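Local coordinates for C381 turret protein (Sulfolobus turreted icosahedral virus, PDB 4IND) that probably builds the pentameric turrets on the capsid of this archaeal virus, each chain being folded as three jelly-roll domains in a row, at residues S275-I287 against S351-S363. Sequence-based numbering, arbitrary orientation.
Sequences SVTLSGSQVTQSI and SIQLVANGGSSTS
V283 and A356 form a hydrogen-bonded antiparallel pair, as do Q285 and L354; bonds such as Q285 N to L354 O (2.8 Å, 176° at the hydrogen) are nearly straight, and I287 N to I352 O carries the ladder one step further.

On one face, T284 and V355 run side by side in the same direction, T284 OG1 lying 3.9 Å from V355 CG2. The methyl of T284, anti to its own nitrogen because chi1 is -64°, instead meets the amide of Q353 obliquely, CG2 to OE1 at 3.5 Å. Q282 extends its chain across the other branch of V355, CG1, and its NE2 bonds to Q313, while the NE2 of Q353 is taken by Q317; both amides are thus tied to the next strand, 311-319.

The other face looks into the domain, where strand 275-278, which belongs to the facing sheet, sends L278 CD2 to 3.8 Å from A356 CB and V276 CG2 onto L354 CD2. At the turn, G280 N bonds to G358 O (2.7 Å), tilted 29° from the carbonyl plane.

Chain 275-287 therefore passes from one sheet of the C-terminal jelly roll to the other: 275-278 pairs with strand 365-377, whose I367 also packs on V276 and A356, whereas 283-287 is edge strand to 351-358, itself flanked by 311-319.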
loop_
_atom_site.group_PDB
_atom_site.type_symbol
_atom_site.label_atom_id
_atom_site.label_comp_id
_atom_site.label_asym_id
_atom_site.label_seq_id
_atom_site.Cartn_x
_atom_site.Cartn_y
_atom_site.Cartn_z
ATOM N N SER A 275 -9.205 -21.071 38.423
ATOM C CA SER A 275 -10.303 -21.387 39.325
ATOM C C SER A 275 -10.585 -20.249 40.287
ATOM O O SER A 275 -9.686 -19.492 40.661
ATOM C CB SER A 275 -10.027 -22.669 40.103
ATOM O OG SER A 275 -10.201 -23.797 39.269
ATOM N N VAL A 276 -11.849 -20.130 40.672
ATOM C CA VAL A 276 -12.271 -19.112 41.624
ATOM C C VAL A 276 -13.250 -19.746 42.584
ATOM O O VAL A 276 -14.216 -20.391 42.167
ATOM C CB VAL A 276 -12.932 -17.917 40.928
ATOM C CG1 VAL A 276 -13.490 -16.959 41.962
ATOM C CG2 VAL A 276 -11.927 -17.214 40.038
ATOM N N THR A 277 -12.994 -19.580 43.875
ATOM C CA THR A 277 -13.868 -20.139 44.889
ATOM C C THR A 277 -14.751 -19.062 45.486
ATOM O O THR A 277 -14.260 -18.038 45.971
ATOM C CB THR A 277 -13.069 -20.841 45.996
ATOM O OG1 THR A 277 -12.406 -21.983 45.445
ATOM C CG2 THR A 277 -13.987 -21.297 47.105
ATOM N N LEU A 278 -16.058 -19.299 45.446
ATOM C CA LEU A 278 -17.034 -18.304 45.864
ATOM C C LEU A 278 -17.690 -18.726 47.158
ATOM O O LEU A 278 -18.130 -19.866 47.298
ATOM C CB LEU A 278 -18.096 -18.109 44.775
ATOM C CG LEU A 278 -17.573 -17.675 43.401
ATOM C CD1 LEU A 278 -18.664 -17.765 42.341
ATOM C CD2 LEU A 278 -16.991 -16.269 43.458
ATOM N N SER A 279 -17.770 -17.805 48.109
ATOM C CA SER A 279 -18.362 -18.121 49.400
ATOM C C SER A 279 -19.181 -16.964 49.965
ATOM O O SER A 279 -19.058 -16.625 51.144
ATOM C CB SER A 279 -17.271 -18.528 50.389
ATOM O OG SER A 279 -16.264 -17.533 50.457
ATOM N N GLY A 280 -20.016 -16.364 49.120
ATOM C CA GLY A 280 -20.959 -15.352 49.570
ATOM C C GLY A 280 -20.614 -13.920 49.201
ATOM O O GLY A 280 -21.468 -13.035 49.255
ATOM N N SER A 281 -19.363 -13.684 48.830
ATOM C CA SER A 281 -18.921 -12.331 48.525
ATOM C C SER A 281 -18.460 -12.215 47.089
ATOM O O SER A 281 -17.968 -13.180 46.509
ATOM C CB SER A 281 -17.795 -11.907 49.471
ATOM O OG SER A 281 -18.261 -11.837 50.809
ATOM N N GLN A 282 -18.621 -11.029 46.515
ATOM C CA GLN A 282 -18.124 -10.784 45.176
ATOM C C GLN A 282 -16.601 -10.898 45.149
ATOM O O GLN A 282 -15.910 -10.415 46.047
ATOM C CB GLN A 282 -18.559 -9.404 44.681
ATOM C CG GLN A 282 -18.164 -9.137 43.240
ATOM C CD GLN A 282 -18.463 -7.725 42.819
ATOM O OE1 GLN A 282 -17.771 -6.789 43.214
ATOM N NE2 GLN A 282 -19.495 -7.560 42.005
ATOM N N VAL A 283 -16.085 -11.555 44.118
ATOM C CA VAL A 283 -14.653 -11.671 43.922
ATOM C C VAL A 283 -14.297 -11.088 42.570
ATOM O O VAL A 283 -14.962 -11.371 41.579
ATOM C CB VAL A 283 -14.206 -13.138 43.958
ATOM C CG1 VAL A 283 -12.755 -13.258 43.511
ATOM C CG2 VAL A 283 -14.393 -13.715 45.345
ATOM N N THR A 284 -13.265 -10.253 42.540
ATOM C CA THR A 284 -12.716 -9.768 41.281
ATOM C C THR A 284 -11.338 -10.389 41.102
ATOM O O THR A 284 -10.395 -10.059 41.826
ATOM C CB THR A 284 -12.626 -8.233 41.242
ATOM O OG1 THR A 284 -13.947 -7.676 41.320
ATOM C CG2 THR A 284 -11.966 -7.775 39.967
ATOM N N GLN A 285 -11.235 -11.303 40.147
ATOM C CA GLN A 285 -10.005 -12.053 39.939
ATOM C C GLN A 285 -9.301 -11.624 38.663
ATOM O O GLN A 285 -9.862 -11.737 37.572
ATOM C CB GLN A 285 -10.325 -13.542 39.865
ATOM C CG GLN A 285 -9.156 -14.410 39.444
ATOM C CD GLN A 285 -8.119 -14.538 40.527
ATOM O OE1 GLN A 285 -8.414 -15.001 41.629
ATOM N NE2 GLN A 285 -6.896 -14.121 40.227
ATOM N N SER A 286 -8.075 -11.125 38.790
ATOM C CA SER A 286 -7.298 -10.776 37.606
ATOM C C SER A 286 -6.911 -12.054 36.891
ATOM O O SER A 286 -6.498 -13.023 37.527
ATOM C CB SER A 286 -6.045 -9.983 37.984
ATOM O OG SER A 286 -5.237 -9.762 36.837
ATOM N N ILE A 287 -7.057 -12.062 35.572
ATOM C CA ILE A 287 -6.662 -13.219 34.786
ATOM C C ILE A 287 -5.348 -12.911 34.100
ATOM O O ILE A 287 -4.410 -13.717 34.117
ATOM C CB ILE A 287 -7.705 -13.557 33.705
ATOM C CG1 ILE A 287 -9.076 -13.760 34.343
ATOM C CG2 ILE A 287 -7.282 -14.785 32.919
ATOM C CD1 ILE A 287 -9.064 -14.756 35.461
ATOM N N SER A 351 -5.868 -6.031 29.498
ATOM C CA SER A 351 -6.148 -6.537 30.841
ATOM C C SER A 351 -7.505 -7.224 30.896
ATOM O O SER A 351 -8.490 -6.710 30.359
ATOM C CB SER A 351 -6.067 -5.413 31.866
ATOM O OG SER A 351 -6.206 -5.927 33.171
ATOM N N ILE A 352 -7.534 -8.397 31.534
ATOM C CA ILE A 352 -8.727 -9.238 31.645
ATOM C C ILE A 352 -8.959 -9.603 33.104
ATOM O O ILE A 352 -8.021 -9.982 33.798
ATOM C CB ILE A 352 -8.541 -10.568 30.918
ATOM C CG1 ILE A 352 -8.047 -10.340 29.503
ATOM C CG2 ILE A 352 -9.839 -11.369 30.915
ATOM C CD1 ILE A 352 -9.015 -9.581 28.662
ATOM N N GLN A 353 -10.205 -9.514 33.565
ATOM C CA GLN A 353 -10.548 -9.980 34.906
ATOM C C GLN A 353 -11.898 -10.705 34.900
ATOM O O GLN A 353 -12.727 -10.510 34.007
ATOM C CB GLN A 353 -10.565 -8.819 35.910
ATOM C CG GLN A 353 -11.670 -7.799 35.650
ATOM C CD GLN A 353 -11.594 -6.595 36.572
ATOM O OE1 GLN A 353 -10.535 -6.287 37.132
ATOM N NE2 GLN A 353 -12.729 -5.910 36.743
ATOM N N LEU A 354 -12.093 -11.572 35.885
ATOM C CA LEU A 354 -13.370 -12.248 36.083
ATOM C C LEU A 354 -14.008 -11.722 37.356
ATOM O O LEU A 354 -13.386 -11.716 38.429
ATOM C CB LEU A 354 -13.175 -13.752 36.210
ATOM C CG LEU A 354 -14.459 -14.575 36.312
ATOM C CD1 LEU A 354 -15.196 -14.578 34.983
ATOM C CD2 LEU A 354 -14.140 -15.994 36.739
ATOM N N VAL A 355 -15.243 -11.259 37.237
ATOM C CA VAL A 355 -15.972 -10.782 38.396
ATOM C C VAL A 355 -17.081 -11.786 38.652
ATOM O O VAL A 355 -17.880 -12.071 37.770
ATOM C CB VAL A 355 -16.552 -9.377 38.169
ATOM C CG1 VAL A 355 -17.305 -8.907 39.408
ATOM C CG2 VAL A 355 -15.439 -8.390 37.825
ATOM N N ALA A 356 -17.120 -12.339 39.855
ATOM C CA ALA A 356 -18.056 -13.406 40.148
ATOM C C ALA A 356 -18.585 -13.269 41.561
ATOM O O ALA A 356 -17.952 -12.650 42.419
ATOM C CB ALA A 356 -17.393 -14.767 39.953
ATOM N N ASN A 357 -19.757 -13.850 41.794
ATOM C CA ASN A 357 -20.359 -13.832 43.111
ATOM C C ASN A 357 -21.276 -15.038 43.257
ATOM O O ASN A 357 -21.800 -15.558 42.263
ATOM C CB ASN A 357 -21.131 -12.529 43.333
ATOM C CG ASN A 357 -21.436 -12.277 44.797
ATOM O OD1 ASN A 357 -21.131 -13.101 45.669
ATOM N ND2 ASN A 357 -22.035 -11.128 45.081
ATOM N N GLY A 358 -21.465 -15.486 44.492
ATOM C CA GLY A 358 -22.274 -16.662 44.747
ATOM C C GLY A 358 -21.741 -17.485 45.906
ATOM O O GLY A 358 -20.811 -17.072 46.598
ATOM N N GLY A 359 -22.335 -18.655 46.116
ATOM C CA GLY A 359 -21.958 -19.507 47.225
ATOM C C GLY A 359 -22.362 -18.879 48.540
ATOM O O GLY A 359 -23.022 -17.838 48.558
ATOM N N SER A 360 -21.978 -19.517 49.640
ATOM C CA SER A 360 -22.260 -18.985 50.966
ATOM C C SER A 360 -21.097 -19.252 51.915
ATOM O O SER A 360 -20.199 -20.033 51.609
ATOM C CB SER A 360 -23.542 -19.602 51.523
ATOM O OG SER A 360 -23.375 -20.996 51.761
ATOM N N SER A 361 -21.122 -18.595 53.068
ATOM C CA SER A 361 -20.071 -18.744 54.064
ATOM C C SER A 361 -19.955 -20.188 54.560
ATOM O O SER A 361 -18.947 -20.568 55.160
ATOM C CB SER A 361 -20.360 -17.826 55.248
ATOM O OG SER A 361 -21.604 -18.164 55.841
ATOM N N THR A 362 -20.993 -20.987 54.313
ATOM C CA THR A 362 -21.038 -22.369 54.783
ATOM C C THR A 362 -20.950 -23.371 53.633
ATOM O O THR A 362 -20.696 -24.558 53.851
ATOM C CB THR A 362 -22.333 -22.653 55.558
ATOM O OG1 THR A 362 -23.432 -22.728 54.640
ATOM C CG2 THR A 362 -22.595 -21.559 56.582
ATOM N N SER A 363 -21.167 -22.892 52.412
ATOM C CA SER A 363 -21.183 -23.764 51.245
ATOM C C SER A 363 -20.615 -23.037 50.037
ATOM O O SER A 363 -21.335 -22.335 49.325
ATOM C CB SER A 363 -22.610 -24.232 50.957
ATOM O OG SER A 363 -22.626 -25.185 49.910
HETATM O O HOH W 1 -6.054 -7.819 35.456
#